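Oligopeptide ABC transporter, periplasmic oligopeptide-binding protein, putative (Thermotoga maritima MSB8, PDB 5IPW) probably binds oligopeptides in the periplasm and hands them to an ABC transporter for import, as in related solute-binding proteins of family 5. Local coordinates at residues T203-E206 against E207-K211; P147-P150 against D151-I155; D131-F134 against W135-I139; T246-E250 against Q251-L255. All blocks are in the same frame, centred on the assembly; numbering follows the deposited sequence.

Contact 1. Residues T203-E206 against E207-K211; sequences TPME and EIEKK
The first turn of the short helix 205-209 forms this contact, with Pro-204 at the N-cap position. Pro-204 O takes the N-H of Ile-208 at 3.2 Å. The N-H of Glu-207 makes a weak second bond to Pro-204 O. One residue on, Glu-209 N donates to Met-205 O at 3.0 Å. The ring of Pro-204 lies alongside the stem of Glu-207, both pointing the same way, with CG of Pro-204 4.0 Å from CG of Glu-207. Thr-203 lays its methyl CG2 against Ile-208 CG1 at 3.9 Å. Its hydroxyl turns elsewhere, to Lys-196 O. The chain of Glu-207 folds back at chi2 (-55°) and brings its carboxylate to Lys-210. Lys-210 NZ meets OE2 of Glu-207 on the syn side at 3.1 Å, a salt bridge and hydrogen bond in one. The methylenes CG and CD of Lys-210 lie beside Glu-206 O. A leucine in place of Glu-207 would probably leave the ammonium of Lys-210 without its carboxylate mate and free to swing. Ile-208 is buried, whereas Glu-206, Glu-209 and Lys-210 are exposed. Met-205 and Ile-208 both rest on Pro-200 and on Trp-220 of helix 220-227. Lys-211 touches Leu-223 of that helix and bonds to Gln-197, so the turn is seated against helix 220-227 and the loop that leads into helix 205-209.

Contact 2. Residues P147-P150 against D151-I155; sequences PSKP and DWYNI
Asp-151 follows Pro-150 directly, and its OD1 sits 3.8 Å from Pro-150 CB. The same OD1 accepts the N-H of Trp-152 at 2.9 Å, on its anti side. In Trp-152 a chi1 of 62° sets CG over the backbone, flanked by N and the carbonyl carbon, and folds the indole back beside Pro-150. CG of Pro-150 lies over one face of the five-membered ring, 3.9 Å from its centroid, in a CH-pi contact. An alanine in place of Trp-152 would probably open a gap beside the Pro-150 ring and take away one of the rings that meet Phe-187. This is the start of helix 151-154, with Pro-150 at the N-cap position. Tyr-153 N makes a weak bond to Pro-150 O. Its CB packs on Pro-150 CG at 3.6 Å, and the side chains of Tyr-153 and Lys-149 lie side by side and point the same way. The ammonium of Lys-149 continues to a salt bridge with Asp-143. Asn-154 N gives Pro-150 O a straighter bond, 3.1 Å long. Asn-154 OD1 lies 3.3 Å from Lys-149 CB. Pro-150, Trp-152 and Tyr-153 all touch Val-140 of helix 129-140.

Contact 3. Residues D131-F134 against W135-I139; sequences DIVF and WVNDI
Phe-134 and Asp-138 meet at about a right angle, with the ring and carboxylate planes 62° apart. CD1 of the ring lies 3.6 Å from Asp-138 OD2. The ring of Phe-134 leaves on the far side of CB from the backbone N (chi1 172°), which carries it along the helix toward the next turn. Its CE2, across the ring from CD1, packs on the CD1 methyl of Ile-139 at 3.7 Å. The side chains of Phe-134 and Ile-139 cross at a slant. Val-133 and Asn-137 instead lie side by side and point the same way, with Val-133 CG1 3.3 Å from Asn-137 ND2. Ile-132 meets Val-136 methyl to methyl, CG2 to CG1, at 4.0 Å. The backbone under these pairs is helical. Asn-137 N bonds to Val-133 O at 2.9 Å with a nearly straight N-H (170°). Asp-138 N donates to Phe-134 O at 2.9 Å. The helix widens to a pi-type turn at 136-139. The buried carboxylate of Asp-138 has partners elsewhere: OD1 forms a salt bridge with Lys-201, and OD2 bonds to the hydroxyl of Tyr-202. These would probably stabilise its negative charge. Helix 129-140 packs by several faces. Ile-132 touches Val-167 and Phe-169 of strand 166-171, while Val-133 and Val-136 lie on Val-159 of strand 157-163, both strands of the five-stranded antiparallel sheet. Phe-134 touches Ala-192 and Leu-195 of helix 192-195, and Trp-135 meets Phe-187 edge-to-face.

Contact 4. Residues T246-E250 against Q251-L255; sequences TDPTE and QFYIL
With chi1 at 72°, Thr-246 tucks OG1 in between its own N and C, and this turns the hydroxyl toward Phe-252 and Ile-254. A chi1 of -179° swings the Tyr-253 ring away from its own N and lays it beside Pro-248. The hydroxyl of Thr-246 is used twice. OG1 donates to Phe-252 O at 2.9 Å, in the carbonyl plane and on a lone pair. It also accepts the N-H of Ile-254 at 2.9 Å. One side chain thus bonds to two backbone groups of the strand. The methyl CG2 of Thr-246 packs on Ile-254 CB at 4.0 Å. Thr-246 lies in the loop that joins strands 242-244 and 252-257, antiparallel neighbours in a mixed four-stranded sheet; Phe-252 and Ile-254 belong to the second strand. Within the loop is an Asx turn, in which Asp-247 OD2 accepts from Thr-249 N at 3.1 Å. Glu-250 reaches back, and its OE2 takes the N-H of Asp-247 at 3.0 Å from above the carboxylate plane. Pro-248 CB sits over one face of the Tyr-253 ring, 4.2 Å from its centroid, in a CH-pi contact. Thr-246 O approaches the edge of the same ring, 3.3 Å from CE1 of Tyr-253. The phenol hydroxyl of Tyr-253 bonds to Leu-231 O, and the ring also stacks with Trp-67 of the outer strand 62-67.

Contact 3 is the buried one, on helix 129-140 against a five-stranded sheet. Contacts 1 and 2 are at the surface, and contact 4 is partly buried. Contacts 2 and 3 lie on successive helices and touch: Trp-152 CZ2 is 3.7 Å from Trp-135 CH2, and both tryptophans meet Phe-187. Contact 4 is the remote one, its centre about 29 to 33 Å from those of the other three. Contacts 1 and 2 both start a short helix after a proline, but contact 1 adds a salt bridge between neighbouring side chains, contact 2 a proline packed on an indole. Contact 4 belongs to a different sheet and relies on side-chain bonds to backbone groups rather than helical turns.

Contact 1. Residues T203-E206 against E207-K211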
loop_
_atom_site.group_PDB
_atom_site.type_symbol
_atom_site.label_atom_id
_atom_site.label_comp_id
_atom_site.label_asym_id
_atom_site.label_seq_id
_atom_site.Cartn_x
_atom_site.Cartn_y
_atom_site.Cartn_z
ATOM N N THR A 203 -21.940 27.253 12.660
ATOM C CA THR A 203 -22.004 28.641 12.219
ATOM C C THR A 203 -23.338 28.916 11.542
ATOM O O THR A 203 -23.822 28.083 10.777
ATOM C CB THR A 203 -20.867 28.921 11.232
ATOM O OG1 THR A 203 -19.630 28.526 11.831
ATOM C CG2 THR A 203 -20.801 30.394 10.854
ATOM N N PRO A 204 -23.949 30.080 11.828
ATOM C CA PRO A 204 -25.153 30.456 11.087
ATOM C C PRO A 204 -24.923 30.437 9.574
ATOM O O PRO A 204 -23.939 30.998 9.087
ATOM C CB PRO A 204 -25.449 31.889 11.557
ATOM C CG PRO A 204 -24.627 32.121 12.778
ATOM C CD PRO A 204 -23.697 30.960 12.984
ATOM N N MET A 205 -25.839 29.807 8.848
ATOM C CA MET A 205 -25.732 29.701 7.399
ATOM C C MET A 205 -25.567 31.054 6.707
ATOM O O MET A 205 -24.915 31.135 5.673
ATOM C CB MET A 205 -26.954 28.973 6.830
ATOM C CG MET A 205 -26.798 28.542 5.382
ATOM S SD MET A 205 -25.407 27.423 5.121
ATOM C CE MET A 205 -26.207 25.843 5.390
ATOM N N GLU A 206 -26.158 32.107 7.268
ATOM C CA GLU A 206 -26.013 33.460 6.703
ATOM C C GLU A 206 -24.575 33.961 6.765
ATOM O O GLU A 206 -24.125 34.675 5.872
ATOM C CB GLU A 206 -26.961 34.488 7.356
ATOM C CG GLU A 206 -27.125 34.396 8.866
ATOM C CD GLU A 206 -28.373 33.621 9.274
ATOM O OE1 GLU A 206 -28.236 32.509 9.834
ATOM O OE2 GLU A 206 -29.496 34.119 9.019
ATOM N N GLU A 207 -23.861 33.597 7.824
ATOM C CA GLU A 207 -22.464 33.993 7.967
ATOM C C GLU A 207 -21.588 33.223 7.006
ATOM O O GLU A 207 -20.616 33.770 6.482
ATOM C CB GLU A 207 -21.989 33.782 9.402
ATOM C CG GLU A 207 -22.658 34.717 10.391
ATOM C CD GLU A 207 -22.492 36.176 10.000
ATOM O OE1 GLU A 207 -21.337 36.665 9.979
ATOM O OE2 GLU A 207 -23.518 36.829 9.700
ATOM N N ILE A 208 -21.942 31.959 6.779
ATOM C CA ILE A 208 -21.233 31.118 5.821
ATOM C C ILE A 208 -21.395 31.640 4.394
ATOM O O ILE A 208 -20.420 31.699 3.641
ATOM C CB ILE A 208 -21.691 29.646 5.902
ATOM C CG1 ILE A 208 -21.240 29.042 7.234
ATOM C CG2 ILE A 208 -21.121 28.831 4.743
ATOM C CD1 ILE A 208 -21.768 27.653 7.506
ATOM N N GLU A 209 -22.614 32.026 4.030
ATOM C CA GLU A 209 -22.883 32.546 2.684
ATOM C C GLU A 209 -22.110 33.823 2.376
ATOM O O GLU A 209 -21.761 34.068 1.225
ATOM C CB GLU A 209 -24.390 32.739 2.453
ATOM C CG GLU A 209 -25.090 31.445 2.041
ATOM C CD GLU A 209 -26.597 31.460 2.242
ATOM O OE1 GLU A 209 -27.223 30.399 2.030
ATOM O OE2 GLU A 209 -27.159 32.515 2.610
ATOM N N LYS A 210 -21.818 34.614 3.406
ATOM C CA LYS A 210 -21.054 35.853 3.237
ATOM C C LYS A 210 -19.585 35.616 2.878
ATOM O O LYS A 210 -18.912 36.531 2.398
ATOM C CB LYS A 210 -21.158 36.713 4.500
ATOM C CG LYS A 210 -22.567 37.226 4.752
ATOM C CD LYS A 210 -22.833 37.541 6.218
ATOM C CE LYS A 210 -22.714 39.029 6.524
ATOM N NZ LYS A 210 -23.206 39.338 7.897
ATOM N N LYS A 211 -19.095 34.398 3.118
ATOM C CA LYS A 211 -17.708 34.019 2.804
ATOM C C LYS A 211 -17.572 33.229 1.507
ATOM O O LYS A 211 -16.456 33.063 0.992
ATOM C CB LYS A 211 -17.101 33.215 3.953
ATOM C CG LYS A 211 -16.450 34.079 5.014
ATOM C CD LYS A 211 -16.647 33.491 6.401
ATOM C CE LYS A 211 -15.819 34.249 7.420
ATOM N NZ LYS A 211 -16.070 33.752 8.797
#

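Contact 2. Residues P147-P150 against D151-I155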
loop_
_atom_site.group_PDB
_atom_site.type_symbol
_atom_site.label_atom_id
_atom_site.label_comp_id
_atom_site.label_asym_id
_atom_site.label_seq_id
_atom_site.Cartn_x
_atom_site.Cartn_y
_atom_site.Cartn_z
ATOM N N PRO A 147 -20.577 12.281 0.926
ATOM C CA PRO A 147 -21.752 11.463 0.573
ATOM C C PRO A 147 -21.480 9.957 0.627
ATOM O O PRO A 147 -22.357 9.193 1.025
ATOM C CB PRO A 147 -22.090 11.903 -0.863
ATOM C CG PRO A 147 -21.260 13.113 -1.143
ATOM C CD PRO A 147 -20.072 13.043 -0.230
ATOM N N SER A 148 -20.276 9.544 0.231
ATOM C CA SER A 148 -19.885 8.138 0.270
ATOM C C SER A 148 -18.979 7.875 1.470
ATOM O O SER A 148 -17.873 8.405 1.554
ATOM C CB SER A 148 -19.178 7.740 -1.029
ATOM O OG SER A 148 -19.043 6.331 -1.115
ATOM N N LYS A 149 -19.458 7.043 2.388
ATOM C CA LYS A 149 -18.748 6.760 3.634
ATOM C C LYS A 149 -17.613 5.749 3.446
ATOM O O LYS A 149 -17.635 4.958 2.505
ATOM C CB LYS A 149 -19.734 6.246 4.693
ATOM C CG LYS A 149 -20.245 7.309 5.655
ATOM C CD LYS A 149 -20.790 8.561 4.984
ATOM C CE LYS A 149 -21.443 9.456 6.028
ATOM N NZ LYS A 149 -21.928 10.739 5.460
ATOM N N PRO A 150 -16.609 5.779 4.343
ATOM C CA PRO A 150 -15.547 4.781 4.297
ATOM C C PRO A 150 -15.928 3.474 4.989
ATOM O O PRO A 150 -16.808 3.448 5.848
ATOM C CB PRO A 150 -14.396 5.461 5.041
ATOM C CG PRO A 150 -15.070 6.358 6.014
ATOM C CD PRO A 150 -16.330 6.829 5.343
ATOM N N ASP A 151 -15.255 2.404 4.580
ATOM C CA ASP A 151 -15.403 1.067 5.166
ATOM C C ASP A 151 -15.609 1.072 6.690
ATOM O O ASP A 151 -16.629 0.582 7.189
ATOM C CB ASP A 151 -14.194 0.176 4.779
ATOM C CG ASP A 151 -12.866 0.965 4.630
ATOM O OD1 ASP A 151 -12.707 2.047 5.235
ATOM O OD2 ASP A 151 -11.970 0.495 3.897
ATOM N N TRP A 152 -14.648 1.641 7.413
ATOM C CA TRP A 152 -14.670 1.659 8.880
ATOM C C TRP A 152 -15.838 2.449 9.468
ATOM O O TRP A 152 -16.314 2.116 10.549
ATOM C CB TRP A 152 -13.343 2.195 9.450
ATOM C CG TRP A 152 -13.035 3.613 9.061
ATOM C CD1 TRP A 152 -12.341 4.027 7.966
ATOM C CD2 TRP A 152 -13.421 4.796 9.760
ATOM N NE1 TRP A 152 -12.270 5.391 7.939
ATOM C CE2 TRP A 152 -12.929 5.891 9.029
ATOM C CE3 TRP A 152 -14.140 5.035 10.931
ATOM C CZ2 TRP A 152 -13.128 7.206 9.431
ATOM C CZ3 TRP A 152 -14.337 6.345 11.331
ATOM C CH2 TRP A 152 -13.834 7.412 10.583
ATOM N N TYR A 153 -16.294 3.494 8.782
ATOM C CA TYR A 153 -17.430 4.277 9.282
ATOM C C TYR A 153 -18.772 3.566 9.077
ATOM O O TYR A 153 -19.706 3.788 9.845
ATOM C CB TYR A 153 -17.480 5.665 8.639
ATOM C CG TYR A 153 -18.498 6.603 9.273
ATOM C CD1 TYR A 153 -18.161 7.406 10.365
ATOM C CD2 TYR A 153 -19.798 6.687 8.782
ATOM C CE1 TYR A 153 -19.089 8.266 10.942
ATOM C CE2 TYR A 153 -20.733 7.545 9.348
ATOM C CZ TYR A 153 -20.376 8.332 10.428
ATOM O OH TYR A 153 -21.301 9.184 10.989
ATOM N N ASN A 154 -18.867 2.727 8.044
ATOM C CA ASN A 154 -20.096 1.971 7.768
ATOM C C ASN A 154 -20.325 0.857 8.780
ATOM O O ASN A 154 -21.468 0.493 9.059
ATOM C CB ASN A 154 -20.102 1.429 6.338
ATOM C CG ASN A 154 -20.439 2.502 5.314
ATOM O OD1 ASN A 154 -21.218 3.416 5.592
ATOM N ND2 ASN A 154 -19.854 2.398 4.123
ATOM N N ILE A 155 -19.244 0.319 9.334
ATOM C CA ILE A 155 -19.355 -0.406 10.588
ATOM C C ILE A 155 -19.722 0.690 11.582
ATOM O O ILE A 155 -19.108 1.755 11.569
ATOM C CB ILE A 155 -18.034 -1.082 11.001
ATOM C CG1 ILE A 155 -17.581 -2.058 9.908
ATOM C CG2 ILE A 155 -18.199 -1.792 12.342
ATOM C CD1 ILE A 155 -16.400 -2.924 10.285
#

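Contact 3. Residues D131-F134 against W135-I139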
loop_
_atom_site.group_PDB
_atom_site.type_symbol
_atom_site.label_atom_id
_atom_site.label_comp_id
_atom_site.label_asym_id
_atom_site.label_seq_id
_atom_site.Cartn_x
_atom_site.Cartn_y
_atom_site.Cartn_z
ATOM N N ASP A 131 -10.412 17.644 17.883
ATOM C CA ASP A 131 -10.144 17.754 16.446
ATOM C C ASP A 131 -10.370 16.437 15.698
ATOM O O ASP A 131 -10.739 16.440 14.521
ATOM C CB ASP A 131 -8.723 18.248 16.207
ATOM C CG ASP A 131 -8.544 19.688 16.605
ATOM O OD1 ASP A 131 -9.463 20.492 16.335
ATOM O OD2 ASP A 131 -7.486 20.023 17.179
ATOM N N ILE A 132 -10.131 15.317 16.372
ATOM C CA ILE A 132 -10.399 14.014 15.790
ATOM C C ILE A 132 -11.901 13.788 15.745
ATOM O O ILE A 132 -12.433 13.369 14.720
ATOM C CB ILE A 132 -9.720 12.882 16.575
ATOM C CG1 ILE A 132 -8.199 13.080 16.534
ATOM C CG2 ILE A 132 -10.107 11.523 15.991
ATOM C CD1 ILE A 132 -7.407 12.126 17.405
ATOM N N VAL A 133 -12.582 14.088 16.848
ATOM C CA VAL A 133 -14.037 13.912 16.921
ATOM C C VAL A 133 -14.707 14.784 15.864
ATOM O O VAL A 133 -15.572 14.337 15.115
ATOM C CB VAL A 133 -14.590 14.275 18.315
ATOM C CG1 VAL A 133 -16.110 14.251 18.312
ATOM C CG2 VAL A 133 -14.055 13.317 19.374
ATOM N N PHE A 134 -14.296 16.039 15.812
ATOM C CA PHE A 134 -14.778 16.949 14.790
ATOM C C PHE A 134 -14.656 16.317 13.407
ATOM O O PHE A 134 -15.595 16.335 12.618
ATOM C CB PHE A 134 -13.985 18.246 14.827
ATOM C CG PHE A 134 -14.295 19.160 13.689
ATOM C CD1 PHE A 134 -15.498 19.838 13.644
ATOM C CD2 PHE A 134 -13.394 19.328 12.653
ATOM C CE1 PHE A 134 -15.794 20.679 12.591
ATOM C CE2 PHE A 134 -13.683 20.169 11.597
ATOM C CZ PHE A 134 -14.885 20.844 11.564
ATOM N N TRP A 135 -13.492 15.748 13.128
ATOM C CA TRP A 135 -13.254 15.109 11.848
ATOM C C TRP A 135 -14.181 13.912 11.597
ATOM O O TRP A 135 -14.817 13.850 10.543
ATOM C CB TRP A 135 -11.793 14.685 11.731
ATOM C CG TRP A 135 -11.499 13.935 10.481
ATOM C CD1 TRP A 135 -11.446 14.441 9.217
ATOM C CD2 TRP A 135 -11.215 12.540 10.369
ATOM N NE1 TRP A 135 -11.144 13.446 8.326
ATOM C CE2 TRP A 135 -10.996 12.267 9.007
ATOM C CE3 TRP A 135 -11.120 11.497 11.289
ATOM C CZ2 TRP A 135 -10.691 10.985 8.537
ATOM C CZ3 TRP A 135 -10.829 10.221 10.825
ATOM C CH2 TRP A 135 -10.616 9.976 9.460
ATOM N N VAL A 136 -14.282 12.977 12.546
ATOM C CA VAL A 136 -15.060 11.763 12.263
ATOM C C VAL A 136 -16.557 12.069 12.188
ATOM O O VAL A 136 -17.238 11.542 11.312
ATOM C CB VAL A 136 -14.785 10.536 13.193
ATOM C CG1 VAL A 136 -13.455 10.630 13.923
ATOM C CG2 VAL A 136 -15.915 10.284 14.179
ATOM N N ASN A 137 -17.064 12.923 13.074
ATOM C CA ASN A 137 -18.505 13.197 13.115
ATOM C C ASN A 137 -18.967 14.211 12.081
ATOM O O ASN A 137 -19.937 13.970 11.366
ATOM C CB ASN A 137 -18.933 13.675 14.501
ATOM C CG ASN A 137 -18.824 12.586 15.557
ATOM O OD1 ASN A 137 -18.828 11.390 15.251
ATOM N ND2 ASN A 137 -18.722 12.998 16.811
ATOM N N ASP A 138 -18.269 15.341 12.011
ATOM C CA ASP A 138 -18.736 16.492 11.245
ATOM C C ASP A 138 -18.119 16.627 9.849
ATOM O O ASP A 138 -18.506 17.524 9.096
ATOM C CB ASP A 138 -18.487 17.769 12.046
ATOM C CG ASP A 138 -19.217 17.772 13.374
ATOM O OD1 ASP A 138 -20.391 17.355 13.404
ATOM O OD2 ASP A 138 -18.625 18.193 14.388
ATOM N N ILE A 139 -17.165 15.761 9.503
ATOM C CA ILE A 139 -16.628 15.726 8.142
ATOM C C ILE A 139 -16.912 14.369 7.518
ATOM O O ILE A 139 -17.672 14.277 6.551
ATOM C CB ILE A 139 -15.117 16.060 8.082
ATOM C CG1 ILE A 139 -14.871 17.439 8.720
ATOM C CG2 ILE A 139 -14.622 16.033 6.641
ATOM C CD1 ILE A 139 -13.477 18.002 8.549
#

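Contact 4. Residues T246-E250 against Q251-L255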
loop_
_atom_site.group_PDB
_atom_site.type_symbol
_atom_site.label_atom_id
_atom_site.label_comp_id
_atom_site.label_asym_id
_atom_site.label_seq_id
_atom_site.Cartn_x
_atom_site.Cartn_y
_atom_site.Cartn_z
ATOM N N THR A 246 2.844 28.457 -1.398
ATOM C CA THR A 246 2.517 28.992 -2.729
ATOM C C THR A 246 1.383 28.204 -3.375
ATOM O O THR A 246 1.019 27.126 -2.909
ATOM C CB THR A 246 3.727 28.997 -3.699
ATOM O OG1 THR A 246 4.043 27.660 -4.118
ATOM C CG2 THR A 246 4.943 29.651 -3.063
ATOM N N ASP A 247 0.833 28.758 -4.451
ATOM C CA ASP A 247 -0.263 28.131 -5.180
ATOM C C ASP A 247 0.290 26.980 -6.013
ATOM O O ASP A 247 1.369 27.103 -6.579
ATOM C CB ASP A 247 -0.938 29.161 -6.098
ATOM C CG ASP A 247 -2.297 28.704 -6.587
ATOM O OD1 ASP A 247 -3.267 28.778 -5.800
ATOM O OD2 ASP A 247 -2.397 28.260 -7.751
ATOM N N PRO A 248 -0.444 25.861 -6.105
ATOM C CA PRO A 248 0.040 24.745 -6.926
ATOM C C PRO A 248 0.007 24.974 -8.446
ATOM O O PRO A 248 0.601 24.192 -9.186
ATOM C CB PRO A 248 -0.890 23.591 -6.542
ATOM C CG PRO A 248 -2.120 24.235 -6.018
ATOM C CD PRO A 248 -1.695 25.534 -5.404
ATOM N N THR A 249 -0.680 26.015 -8.909
ATOM C CA THR A 249 -0.686 26.349 -10.337
ATOM C C THR A 249 0.577 27.111 -10.724
ATOM O O THR A 249 0.987 27.049 -11.877
ATOM C CB THR A 249 -1.915 27.182 -10.755
ATOM O OG1 THR A 249 -1.838 28.484 -10.167
ATOM C CG2 THR A 249 -3.216 26.495 -10.343
ATOM N N GLU A 250 1.184 27.834 -9.780
ATOM C CA GLU A 250 2.492 28.451 -10.021
ATOM C C GLU A 250 3.468 27.351 -10.418
ATOM O O GLU A 250 3.220 26.168 -10.149
ATOM C CB GLU A 250 3.010 29.206 -8.792
ATOM C CG GLU A 250 2.227 30.470 -8.452
ATOM C CD GLU A 250 2.618 31.075 -7.109
ATOM O OE1 GLU A 250 3.752 31.591 -6.982
ATOM O OE2 GLU A 250 1.781 31.049 -6.174
ATOM N N GLN A 251 4.559 27.723 -11.084
ATOM C CA GLN A 251 5.485 26.714 -11.601
ATOM C C GLN A 251 6.298 26.069 -10.479
ATOM O O GLN A 251 6.704 24.918 -10.597
ATOM C CB GLN A 251 6.392 27.270 -12.709
ATOM C CG GLN A 251 7.569 28.125 -12.259
ATOM C CD GLN A 251 8.703 28.135 -13.280
ATOM O OE1 GLN A 251 8.923 27.150 -13.994
ATOM N NE2 GLN A 251 9.437 29.243 -13.343
ATOM N N PHE A 252 6.524 26.819 -9.401
ATOM C CA PHE A 252 7.147 26.279 -8.195
ATOM C C PHE A 252 6.152 26.222 -7.030
ATOM O O PHE A 252 5.780 27.248 -6.463
ATOM C CB PHE A 252 8.398 27.083 -7.837
ATOM C CG PHE A 252 9.461 27.012 -8.891
ATOM C CD1 PHE A 252 10.062 25.797 -9.198
ATOM C CD2 PHE A 252 9.834 28.142 -9.610
ATOM C CE1 PHE A 252 11.028 25.713 -10.186
ATOM C CE2 PHE A 252 10.799 28.065 -10.602
ATOM C CZ PHE A 252 11.398 26.849 -10.890
ATOM N N TYR A 253 5.707 25.007 -6.718
ATOM C CA TYR A 253 4.848 24.750 -5.563
ATOM C C TYR A 253 5.745 24.494 -4.357
ATOM O O TYR A 253 6.484 23.508 -4.329
ATOM C CB TYR A 253 3.954 23.545 -5.834
ATOM C CG TYR A 253 3.003 23.204 -4.714
ATOM C CD1 TYR A 253 2.157 24.165 -4.169
ATOM C CD2 TYR A 253 2.923 21.903 -4.215
ATOM C CE1 TYR A 253 1.275 23.845 -3.151
ATOM C CE2 TYR A 253 2.042 21.576 -3.202
ATOM C CZ TYR A 253 1.226 22.551 -2.672
ATOM O OH TYR A 253 0.355 22.222 -1.658
ATOM N N ILE A 254 5.698 25.391 -3.376
ATOM C CA ILE A 254 6.645 25.355 -2.264
ATOM C C ILE A 254 5.994 24.993 -0.935
ATOM O O ILE A 254 4.986 25.590 -0.542
ATOM C CB ILE A 254 7.394 26.692 -2.110
ATOM C CG1 ILE A 254 8.127 27.027 -3.424
ATOM C CG2 ILE A 254 8.379 26.614 -0.947
ATOM C CD1 ILE A 254 8.867 28.350 -3.430
ATOM N N LEU A 255 6.594 24.013 -0.253
ATOM C CA LEU A 255 6.231 23.676 1.124
ATOM C C LEU A 255 7.297 24.195 2.076
ATOM O O LEU A 255 8.481 24.072 1.812
ATOM C CB LEU A 255 6.075 22.173 1.308
ATOM C CG LEU A 255 5.218 21.438 0.284
ATOM C CD1 LEU A 255 5.480 19.955 0.380
ATOM C CD2 LEU A 255 3.740 21.716 0.472
#